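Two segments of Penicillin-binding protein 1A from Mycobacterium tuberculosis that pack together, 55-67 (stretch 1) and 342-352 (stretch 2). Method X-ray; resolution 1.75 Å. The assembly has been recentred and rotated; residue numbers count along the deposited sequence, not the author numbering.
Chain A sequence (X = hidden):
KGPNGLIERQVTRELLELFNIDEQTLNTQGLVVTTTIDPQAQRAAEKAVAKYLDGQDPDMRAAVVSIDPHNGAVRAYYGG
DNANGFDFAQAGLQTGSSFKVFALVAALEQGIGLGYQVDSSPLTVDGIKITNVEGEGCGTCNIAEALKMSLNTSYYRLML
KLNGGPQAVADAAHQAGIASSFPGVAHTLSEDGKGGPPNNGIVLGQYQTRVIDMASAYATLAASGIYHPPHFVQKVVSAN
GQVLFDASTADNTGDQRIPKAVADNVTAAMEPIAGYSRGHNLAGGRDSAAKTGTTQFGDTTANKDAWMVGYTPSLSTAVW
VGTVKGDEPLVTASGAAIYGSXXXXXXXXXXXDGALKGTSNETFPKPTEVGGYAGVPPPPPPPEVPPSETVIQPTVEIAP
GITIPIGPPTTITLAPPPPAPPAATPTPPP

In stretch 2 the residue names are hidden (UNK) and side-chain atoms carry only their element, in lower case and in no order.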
# COMPACT_ATOMS: atom_id res chain seq x y z
N GLY A 55 0.62 24.56 -5.43
CA GLY A 55 -0.39 25.29 -6.15
C GLY A 55 -1.73 24.61 -6.12
O GLY A 55 -2.64 25.04 -6.84
N GLN A 56 -1.84 23.50 -5.35
CA GLN A 56 -3.10 22.81 -5.22
C GLN A 56 -3.88 23.37 -4.03
O GLN A 56 -3.40 24.20 -3.27
CB GLN A 56 -2.88 21.29 -5.07
CG GLN A 56 -2.12 20.65 -6.23
CD GLN A 56 -2.84 20.68 -7.56
OE1 GLN A 56 -4.02 20.87 -7.64
NE2 GLN A 56 -2.13 20.45 -8.61
N ASP A 57 -5.12 22.91 -3.90
CA ASP A 57 -6.01 23.31 -2.81
C ASP A 57 -5.22 23.21 -1.51
O ASP A 57 -4.56 22.17 -1.25
CB ASP A 57 -7.25 22.40 -2.79
CG ASP A 57 -8.35 22.91 -1.87
OD1 ASP A 57 -8.07 23.27 -0.70
OD2 ASP A 57 -9.50 22.99 -2.35
N PRO A 58 -5.23 24.27 -0.69
CA PRO A 58 -4.50 24.13 0.57
C PRO A 58 -5.04 23.07 1.55
O PRO A 58 -4.32 22.69 2.43
CB PRO A 58 -4.55 25.53 1.17
CG PRO A 58 -5.67 26.23 0.49
CD PRO A 58 -5.77 25.63 -0.88
N ASP A 59 -6.26 22.57 1.35
CA ASP A 59 -6.82 21.44 2.09
C ASP A 59 -6.33 20.05 1.61
O ASP A 59 -6.57 19.03 2.26
CB ASP A 59 -8.37 21.47 1.98
CG ASP A 59 -9.01 22.67 2.67
OD1 ASP A 59 -8.38 23.27 3.55
OD2 ASP A 59 -10.15 23.04 2.28
N MET A 60 -5.65 20.00 0.47
CA MET A 60 -5.11 18.73 -0.02
C MET A 60 -4.02 18.23 0.91
O MET A 60 -3.20 19.02 1.44
CB MET A 60 -4.55 18.90 -1.42
CG MET A 60 -4.25 17.59 -2.10
SD MET A 60 -3.91 17.75 -3.84
CE MET A 60 -5.46 18.45 -4.44
N ARG A 61 -3.99 16.92 1.09
CA ARG A 61 -2.98 16.27 1.94
C ARG A 61 -2.41 15.08 1.21
O ARG A 61 -3.04 14.51 0.29
CB ARG A 61 -3.60 15.83 3.25
CG ARG A 61 -4.15 16.99 4.12
CD ARG A 61 -3.00 17.71 4.78
NE ARG A 61 -3.51 18.78 5.65
CZ ARG A 61 -3.89 19.98 5.25
NH1 ARG A 61 -3.87 20.34 3.94
NH2 ARG A 61 -4.33 20.84 6.16
N ALA A 62 -1.20 14.69 1.61
CA ALA A 62 -0.58 13.45 1.10
C ALA A 62 0.09 12.68 2.22
O ALA A 62 0.43 13.25 3.27
CB ALA A 62 0.44 13.75 -0.01
N ALA A 63 0.27 11.39 2.02
CA ALA A 63 1.09 10.58 2.90
C ALA A 63 1.90 9.59 2.07
O ALA A 63 1.38 9.06 1.06
CB ALA A 63 0.22 9.85 3.90
N VAL A 64 3.16 9.35 2.48
CA VAL A 64 4.08 8.46 1.78
C VAL A 64 4.82 7.61 2.81
O VAL A 64 5.36 8.13 3.79
CB VAL A 64 5.15 9.23 1.01
CG1 VAL A 64 6.03 8.30 0.19
CG2 VAL A 64 4.54 10.28 0.09
N VAL A 65 4.82 6.31 2.63
CA VAL A 65 5.63 5.40 3.45
C VAL A 65 6.39 4.45 2.55
O VAL A 65 5.80 3.84 1.65
CB VAL A 65 4.76 4.60 4.42
CG1 VAL A 65 5.66 3.70 5.30
CG2 VAL A 65 3.97 5.54 5.29
N SER A 66 7.73 4.35 2.75
CA SER A 66 8.56 3.46 2.02
C SER A 66 9.20 2.48 3.00
O SER A 66 9.81 2.94 4.03
CB SER A 66 9.67 4.22 1.32
OG SER A 66 9.15 5.16 0.37
N ILE A 67 9.09 1.19 2.69
CA ILE A 67 9.63 0.12 3.53
C ILE A 67 10.58 -0.78 2.74
O ILE A 67 10.34 -1.10 1.56
CB ILE A 67 8.45 -0.71 4.08
CG1 ILE A 67 7.76 0.13 5.19
CG2 ILE A 67 8.92 -2.02 4.70
CD1 ILE A 67 6.47 -0.41 5.68
N UNK A 342 -2.87 9.81 -11.25
CA UNK A 342 -2.49 11.20 -11.27
C UNK A 342 -1.48 11.53 -10.20
O UNK A 342 -0.42 10.88 -10.09
N UNK A 343 -1.78 12.52 -9.37
CA UNK A 343 -0.79 12.96 -8.34
C UNK A 343 -0.18 11.86 -7.47
O UNK A 343 1.00 11.92 -7.23
c UNK A 343 -0.83 15.94 -9.04
c UNK A 343 -2.26 16.33 -6.98
c UNK A 343 -1.85 15.34 -8.06
c UNK A 343 -1.32 14.07 -7.42
N UNK A 344 -0.98 10.82 -7.04
CA UNK A 344 -0.31 9.82 -6.20
C UNK A 344 0.78 9.03 -6.96
O UNK A 344 1.84 8.77 -6.40
c UNK A 344 -2.40 10.59 -7.14
c UNK A 344 -2.70 9.71 -5.95
c UNK A 344 -1.45 8.88 -5.79
N UNK A 345 0.55 8.76 -8.24
CA UNK A 345 1.55 8.10 -9.09
C UNK A 345 2.72 9.01 -9.39
O UNK A 345 3.87 8.56 -9.41
c UNK A 345 0.90 7.55 -10.35
o UNK A 345 0.04 6.49 -10.09
N UNK A 346 2.48 10.33 -9.56
CA UNK A 346 3.57 11.28 -9.72
C UNK A 346 4.49 11.26 -8.49
O UNK A 346 5.74 11.17 -8.62
c UNK A 346 3.03 12.72 -9.89
c UNK A 346 2.25 12.93 -11.17
o UNK A 346 2.56 12.34 -12.23
o UNK A 346 1.32 13.77 -11.12
N UNK A 347 3.89 11.27 -7.28
CA UNK A 347 4.64 11.27 -6.06
C UNK A 347 5.38 9.93 -5.87
O UNK A 347 6.54 9.91 -5.47
c UNK A 347 3.71 11.60 -4.85
c UNK A 347 1.96 13.33 -4.02
c UNK A 347 3.16 13.03 -4.95
c UNK A 347 4.40 11.30 -3.52
N UNK A 348 4.68 8.85 -6.09
CA UNK A 348 5.22 7.47 -5.95
C UNK A 348 6.47 7.33 -6.87
O UNK A 348 7.54 6.90 -6.43
c UNK A 348 4.91 4.23 -5.28
c UNK A 348 5.60 3.03 -7.05
n UNK A 348 5.46 3.02 -5.70
c UNK A 348 4.70 5.04 -6.35
c UNK A 348 5.15 4.30 -7.50
c UNK A 348 4.15 6.45 -6.34
c UNK A 348 5.16 4.56 -8.88
c UNK A 348 6.13 2.34 -9.28
c UNK A 348 6.08 2.03 -7.94
c UNK A 348 5.67 3.55 -9.76
N UNK A 349 6.30 7.67 -8.14
CA UNK A 349 7.40 7.54 -9.11
C UNK A 349 8.62 8.36 -8.68
O UNK A 349 9.78 7.91 -8.75
c UNK A 349 8.14 8.16 -11.48
c UNK A 349 6.94 7.94 -10.52
n UNK A 349 10.00 7.87 -13.85
c UNK A 349 7.71 8.26 -12.93
c UNK A 349 8.85 8.83 -13.75
N UNK A 350 8.36 9.61 -8.30
CA UNK A 350 9.44 10.53 -7.92
C UNK A 350 10.12 10.06 -6.65
O UNK A 350 11.37 10.10 -6.55
c UNK A 350 8.90 11.92 -7.73
N UNK A 351 9.34 9.56 -5.71
CA UNK A 351 9.92 9.05 -4.46
C UNK A 351 10.78 7.82 -4.76
O UNK A 351 11.92 7.68 -4.26
c UNK A 351 9.41 8.10 -2.18
c UNK A 351 8.80 8.69 -3.49
o UNK A 351 8.03 9.89 -3.14
N UNK A 352 10.22 6.91 -5.56
CA UNK A 352 10.93 5.66 -5.88
C UNK A 352 12.23 5.94 -6.66
O UNK A 352 13.30 5.45 -6.28
c UNK A 352 10.05 4.67 -6.63
c UNK A 352 8.97 4.06 -5.72
s UNK A 352 9.62 2.84 -4.56
c UNK A 352 9.70 1.35 -5.56

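Position 342 carries no side-chain atom, and nothing of the strand side lies near it. It sits at the N-cap, right before the helix, and its carbonyl O accepts the backbone N of position 346 at 3.0 Å. This is Gly342.

Position 343 has four carbons, forked at the second. One tip of the fork lies 3.8 Å from Met60 SD and 4.4 Å from Gln56 CG. Four carbons forked at the second make leucine, so the tip is CD1 of Leu343. With the area it has covered, the largest on either stretch, it closes the beginning of the contact.

At position 344 three carbons close a ring onto the backbone N. That is proline, Pro344, and a first-turn position suits it, since its nitrogen has no hydrogen to give. Its CA is 8.2 Å from the CA of Ala62, yet its CB points sideways and the ring touches nothing on the strand.

Position 345 shows one carbon and then one oxygen, out of reach of stretch 1. Such a short hydroxyl side chain is serine, Ser345.

Position 346 has two carbons, the second bearing two oxygens, and it too is out of reach. A carboxylate on so short a stem is aspartate, Asp346; one of its oxygens, OD1, is hydrogen-bonded elsewhere in the structure.

Position 347 again has four carbons, but the fork comes at the first and one arm is two carbons long. The short arm comes within 3.8 Å of Val64 CG2, while the end of the long arm lies 4.3 Å from Ala62 CB. Beta branching with unequal arms identifies Ile347, whose CG2 and CD1 thus serve two neighbouring inward residues of the strand.

Position 348 has one carbon leading to fused five- and six-membered rings of eight carbons and one nitrogen: Trp348. Although its CA is 7.9 Å from the CA of Val64, its CB points sideways and the indole stays clear of the strand.

Position 349 runs four carbons in a row to a nitrogen, out of reach of stretch 1, and is Lys349. Position 350 has a single carbon, also out of reach, and is Ala350.

Position 351 has one carbon carrying an oxygen and a carbon. That carbon rests 3.9 Å from Ser66 OG and 4.1 Å from Val64 CG1. This is Thr351. Its CG2 makes the 3.9 and 4.1 Å approaches just given, and OG1, itself 4.2 Å from Val64 CG1, donates to Ile347 O at 2.8 Å, which satisfies the hydroxyl within the helix.

Position 352 is an unbranched chain of two carbons, sulfur and carbon, so Met352. Its CB points sideways; its end comes nearer, but makes no close contact.

The rule is a match of periods. Every second strand residue from Met60 to Ser66 faces the helix, and every fourth helix residue, Leu343, Ile347 and Thr351, answers. Running 36° apart at 10.1 Å, the two elements bury 272 Å² without a hydrogen bond between them, relying on apolar packing.

Stretch 2 (342-352) GLPSDIWKATM
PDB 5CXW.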